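PDB 2RFB: cytochrome P450 from Picrophilus torridus, which probably acts as a heme-dependent monooxygenase, activating molecular oxygen and inserting one of its atoms into an organic substrate. Local coordinates for residues R202-D205 with I210-D213; S96-R101 with L309-N314. All coordinates share one frame; numbering follows the deposited sequence.

Contact 1 closes the short turn after helix 175-206. Contact 2 brings helix 94-99 against helix 298-315, far apart in sequence. Their centres are 14 Å apart, on the same side of the chain's centre. Leu313, in the second segment of contact 2, packs on contact 1: its CD2 lies 3.8 Å from CG1 of Ile211 and 4.2 Å from CD1 of Ile204. Neither contact includes a residue that binds the heme. The side chain of Tyr98 in contact 2 is about 13 Å from the heme. Helix 298-315 starts just after Cys295, the axial ligand of the heme iron, and contact 2 lies towards the far end of that helix.

Contact 1: residues R202-D205 with I210-D213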
loop_
_atom_site.group_PDB
_atom_site.type_symbol
_atom_site.label_atom_id
_atom_site.label_comp_id
_atom_site.label_asym_id
_atom_site.label_seq_id
_atom_site.Cartn_x
_atom_site.Cartn_y
_atom_site.Cartn_z
ATOM N N ARG A 202 4.097 -13.323 10.277
ATOM C CA ARG A 202 5.486 -13.711 10.347
ATOM C C ARG A 202 6.238 -13.158 11.596
ATOM O O ARG A 202 7.068 -13.832 12.211
ATOM C CB ARG A 202 6.157 -13.271 9.059
ATOM C CG ARG A 202 7.578 -13.607 8.985
ATOM C CD ARG A 202 8.120 -13.228 7.647
ATOM N NE ARG A 202 9.565 -13.490 7.616
ATOM C CZ ARG A 202 10.374 -13.061 6.653
ATOM N NH1 ARG A 202 9.902 -12.370 5.617
ATOM N NH2 ARG A 202 11.649 -13.336 6.714
ATOM N N VAL A 203 5.977 -11.927 11.996
ATOM C CA VAL A 203 6.666 -11.462 13.206
ATOM C C VAL A 203 6.235 -12.370 14.358
ATOM O O VAL A 203 7.088 -12.856 15.128
ATOM C CB VAL A 203 6.369 -9.975 13.545
ATOM C CG1 VAL A 203 6.900 -9.630 14.966
ATOM C CG2 VAL A 203 6.912 -9.060 12.467
ATOM N N ILE A 204 4.926 -12.592 14.484
ATOM C CA ILE A 204 4.412 -13.391 15.598
ATOM C C ILE A 204 5.053 -14.797 15.617
ATOM O O ILE A 204 5.583 -15.221 16.646
ATOM C CB ILE A 204 2.883 -13.558 15.579
ATOM C CG1 ILE A 204 2.154 -12.196 15.627
ATOM C CG2 ILE A 204 2.460 -14.453 16.739
ATOM C CD1 ILE A 204 2.494 -11.374 16.870
ATOM N N ASP A 205 4.989 -15.501 14.482
ATOM C CA ASP A 205 5.701 -16.755 14.260
ATOM C C ASP A 205 7.143 -16.699 14.737
ATOM O O ASP A 205 7.626 -17.646 15.326
ATOM C CB ASP A 205 5.697 -17.091 12.749
ATOM C CG ASP A 205 6.542 -18.338 12.398
ATOM O OD1 ASP A 205 7.607 -18.183 11.742
ATOM O OD2 ASP A 205 6.128 -19.450 12.794
ATOM N N ILE A 210 6.051 -12.040 21.968
ATOM C CA ILE A 210 5.743 -10.648 21.639
ATOM C C ILE A 210 4.243 -10.417 21.796
ATOM O O ILE A 210 3.790 -9.279 21.799
ATOM C CB ILE A 210 6.140 -10.325 20.188
ATOM C CG1 ILE A 210 6.085 -8.823 19.888
ATOM C CG2 ILE A 210 5.199 -10.977 19.228
ATOM C CD1 ILE A 210 7.290 -7.965 20.375
ATOM N N ILE A 211 3.492 -11.505 21.906
ATOM C CA ILE A 211 2.051 -11.463 21.728
ATOM C C ILE A 211 1.338 -10.516 22.702
ATOM O O ILE A 211 0.571 -9.662 22.266
ATOM C CB ILE A 211 1.424 -12.895 21.755
ATOM C CG1 ILE A 211 1.604 -13.561 20.385
ATOM C CG2 ILE A 211 -0.065 -12.842 22.099
ATOM C CD1 ILE A 211 1.415 -15.064 20.386
ATOM N N ASP A 212 1.603 -10.675 24.001
ATOM C CA ASP A 212 1.085 -9.781 25.023
ATOM C C ASP A 212 1.404 -8.320 24.707
ATOM O O ASP A 212 0.506 -7.467 24.765
ATOM C CB ASP A 212 1.617 -10.144 26.411
ATOM C CG ASP A 212 1.010 -11.432 26.961
ATOM O OD1 ASP A 212 -0.156 -11.787 26.613
ATOM O OD2 ASP A 212 1.709 -12.095 27.771
ATOM N N ASP A 213 2.651 -8.007 24.362
ATOM C CA ASP A 213 2.934 -6.608 24.085
ATOM C C ASP A 213 2.166 -6.129 22.867
ATOM O O ASP A 213 1.717 -4.990 22.835
ATOM C CB ASP A 213 4.399 -6.361 23.854
ATOM C CG ASP A 213 5.228 -6.591 25.063
ATOM O OD1 ASP A 213 4.738 -6.539 26.236
ATOM O OD2 ASP A 213 6.425 -6.808 24.804
#
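Ile204 meets Ile210 and Ile211 through branched aliphatic groups, and no ring, amide or carboxylate offers a face or an edge between the two segments. The two branches of Ile204 divide the work. CD1, at the end of the longer branch, touches CG2 of Ile210 at 3.6 Å. The CG2 methyl goes to Ile211 instead and lies 3.8 Å from its CD1. It is equally near to Ile211 CG1, so it rests alongside the last bond of that chain. In both pairs the side chains cross at about a right angle. The first torsion of Ile204 (chi1 -59°) sets its CG1 beside the backbone N and its CG2 beside the carbonyl carbon, and this separates the two contact points. The CG2 methyl of Ile210 sits between its backbone N and carbonyl carbon (chi1 -169°) and so faces the helix.

Segment 202-205 is in the last turn or so of helix 175-206. Segment 210-213 runs into helix 211-216. In cytochrome P450 lettering these helices are the long helix I, which crosses the molecule past the heme, and helix J that follows. The contact packs these two parts together. The backbones come nearest at Ile204 and Ile210, with CA atoms 6.8 Å apart. Helix 218-228 packs on the same isoleucines: its Phe221 touches Ile204 and Ile210, and also Val203. On the same turn of helix 175-206, the OD2 atom of Asp205 forms a hydrogen bond with the backbone N of Ile321, while Arg202 forms a salt bridge with Glu206 and a cation-pi contact with Tyr229.

Contact 2: residues S96-R101 with L309-N314; sequences SEYAVR and LNDILN
Tyr98 extends its ring toward helix 298-315 because CG is trans to the backbone N (chi1 178°). Its second torsion, chi2 84°, stands the ring nearly square to the plane of CA, CB and CG. From the other side Ile312 reaches out along its longer branch, which is extended at chi2 162°. The CD1 methyl of Ile312 comes to 4.4 Å from CE2 of Tyr98, at an oblique angle to the ring. Asp311 stands near the phenol end of the tyrosine. Its CB lies 4.3 Å from Tyr98 OH, and this is a loose contact. The backbones are well separated: the CA atoms of Tyr98 and Ile312, the nearest pair, are 10.0 Å apart. The tyrosine ring bridges most of that gap.

The ring is buried, but its hydroxyl is satisfied by a hydrogen bond with OG of Ser82. That bond ties the end of Tyr98 to a third helix, 75-86. On the first segment, Arg101 NH2 forms a salt bridge to OE1 of Glu97, 3.1 Å away. It meets the carboxylate oxygen on its anti side and from out of the plane. The bridge spans four residues of the chain, from Glu97 of helix 94-99 to Arg101.

The second segment lies on helix L of the P450 fold. Ile312 also touches Ile197 and Ile201 of helix 175-206, which is helix I, and Ile86 of helix 75-86. Tyr98 packs on Leu85 and Ile86, so helix 75-86 touches both segments.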
loop_
_atom_site.group_PDB
_atom_site.type_symbol
_atom_site.label_atom_id
_atom_site.label_comp_id
_atom_site.label_asym_id
_atom_site.label_seq_id
_atom_site.Cartn_x
_atom_site.Cartn_y
_atom_site.Cartn_z
ATOM N N SER A 96 -5.259 -15.982 0.787
ATOM C CA SER A 96 -6.379 -15.823 -0.108
ATOM C C SER A 96 -7.777 -15.738 0.544
ATOM O O SER A 96 -8.703 -15.207 -0.053
ATOM C CB SER A 96 -6.348 -16.884 -1.190
ATOM O OG SER A 96 -6.859 -18.028 -0.623
ATOM N N GLU A 97 -7.920 -16.252 1.764
ATOM C CA GLU A 97 -9.224 -16.332 2.429
ATOM C C GLU A 97 -9.412 -15.258 3.490
ATOM O O GLU A 97 -10.518 -15.049 3.954
ATOM C CB GLU A 97 -9.459 -17.705 3.050
ATOM C CG GLU A 97 -9.446 -18.808 2.036
ATOM C CD GLU A 97 -10.452 -18.607 0.881
ATOM O OE1 GLU A 97 -11.671 -18.400 1.177
ATOM O OE2 GLU A 97 -10.019 -18.693 -0.317
ATOM N N TYR A 98 -8.345 -14.585 3.888
ATOM C CA TYR A 98 -8.522 -13.527 4.833
ATOM C C TYR A 98 -7.793 -12.286 4.358
ATOM O O TYR A 98 -8.367 -11.249 4.197
ATOM C CB TYR A 98 -8.030 -13.934 6.231
ATOM C CG TYR A 98 -8.193 -12.774 7.228
ATOM C CD1 TYR A 98 -9.413 -12.542 7.893
ATOM C CD2 TYR A 98 -7.140 -11.898 7.469
ATOM C CE1 TYR A 98 -9.546 -11.444 8.791
ATOM C CE2 TYR A 98 -7.254 -10.868 8.343
ATOM C CZ TYR A 98 -8.442 -10.641 9.006
ATOM O OH TYR A 98 -8.487 -9.572 9.847
ATOM N N ALA A 99 -6.501 -12.397 4.126
ATOM C CA ALA A 99 -5.695 -11.202 3.877
ATOM C C ALA A 99 -5.980 -10.473 2.527
ATOM O O ALA A 99 -5.908 -9.256 2.481
ATOM C CB ALA A 99 -4.183 -11.511 4.092
ATOM N N VAL A 100 -6.319 -11.195 1.456
ATOM C CA VAL A 100 -6.754 -10.570 0.184
ATOM C C VAL A 100 -8.189 -10.042 0.275
ATOM O O VAL A 100 -8.536 -9.055 -0.355
ATOM C CB VAL A 100 -6.666 -11.584 -1.011
ATOM C CG1 VAL A 100 -7.693 -11.286 -2.190
ATOM C CG2 VAL A 100 -5.261 -11.700 -1.531
ATOM N N ARG A 101 -9.050 -10.708 1.027
ATOM C CA ARG A 101 -10.474 -10.377 0.935
ATOM C C ARG A 101 -10.847 -9.150 1.756
ATOM O O ARG A 101 -11.864 -8.455 1.474
ATOM C CB ARG A 101 -11.354 -11.569 1.344
ATOM C CG ARG A 101 -11.186 -12.832 0.489
ATOM C CD ARG A 101 -12.550 -13.520 0.266
ATOM N NE ARG A 101 -12.712 -14.790 0.963
ATOM C CZ ARG A 101 -13.877 -15.293 1.408
ATOM N NH1 ARG A 101 -15.027 -14.630 1.276
ATOM N NH2 ARG A 101 -13.885 -16.467 2.019
ATOM N N LEU A 309 -4.593 -7.615 13.202
ATOM C CA LEU A 309 -3.811 -8.100 14.342
ATOM C C LEU A 309 -4.696 -8.499 15.516
ATOM O O LEU A 309 -4.642 -9.643 15.991
ATOM C CB LEU A 309 -2.841 -7.025 14.800
ATOM C CG LEU A 309 -1.810 -7.432 15.850
ATOM C CD1 LEU A 309 -0.741 -8.463 15.299
ATOM C CD2 LEU A 309 -1.163 -6.136 16.270
ATOM N N ASN A 310 -5.533 -7.596 15.982
ATOM C CA ASN A 310 -6.358 -7.982 17.075
ATOM C C ASN A 310 -7.169 -9.277 16.806
ATOM O O ASN A 310 -7.177 -10.228 17.619
ATOM C CB ASN A 310 -7.271 -6.839 17.497
ATOM C CG ASN A 310 -7.858 -7.064 18.848
ATOM O OD1 ASN A 310 -8.954 -6.629 19.133
ATOM N ND2 ASN A 310 -7.138 -7.774 19.688
ATOM N N ASP A 311 -7.848 -9.313 15.674
ATOM C CA ASP A 311 -8.622 -10.481 15.328
ATOM C C ASP A 311 -7.787 -11.745 15.165
ATOM O O ASP A 311 -8.241 -12.830 15.564
ATOM C CB ASP A 311 -9.404 -10.237 14.041
ATOM C CG ASP A 311 -10.639 -9.401 14.272
ATOM O OD1 ASP A 311 -10.980 -9.108 15.454
ATOM O OD2 ASP A 311 -11.275 -9.060 13.259
ATOM N N ILE A 312 -6.590 -11.631 14.585
ATOM C CA ILE A 312 -5.792 -12.825 14.380
ATOM C C ILE A 312 -5.322 -13.262 15.734
ATOM O O ILE A 312 -5.375 -14.411 16.074
ATOM C CB ILE A 312 -4.611 -12.573 13.452
ATOM C CG1 ILE A 312 -5.061 -12.526 12.007
ATOM C CG2 ILE A 312 -3.479 -13.590 13.653
ATOM C CD1 ILE A 312 -3.987 -11.849 11.131
ATOM N N LEU A 313 -4.880 -12.335 16.546
ATOM C CA LEU A 313 -4.373 -12.754 17.840
ATOM C C LEU A 313 -5.433 -13.368 18.740
ATOM O O LEU A 313 -5.097 -14.280 19.506
ATOM C CB LEU A 313 -3.593 -11.637 18.527
ATOM C CG LEU A 313 -2.218 -11.312 17.913
ATOM C CD1 LEU A 313 -1.649 -10.078 18.580
ATOM C CD2 LEU A 313 -1.300 -12.450 18.168
ATOM N N ASN A 314 -6.698 -12.928 18.648
ATOM C CA ASN A 314 -7.742 -13.508 19.516
ATOM C C ASN A 314 -8.357 -14.805 18.973
ATOM O O ASN A 314 -9.082 -15.490 19.674
ATOM C CB ASN A 314 -8.866 -12.500 19.806
ATOM C CG ASN A 314 -8.433 -11.386 20.740
ATOM O OD1 ASN A 314 -8.102 -10.290 20.296
ATOM N ND2 ASN A 314 -8.419 -11.658 22.024
#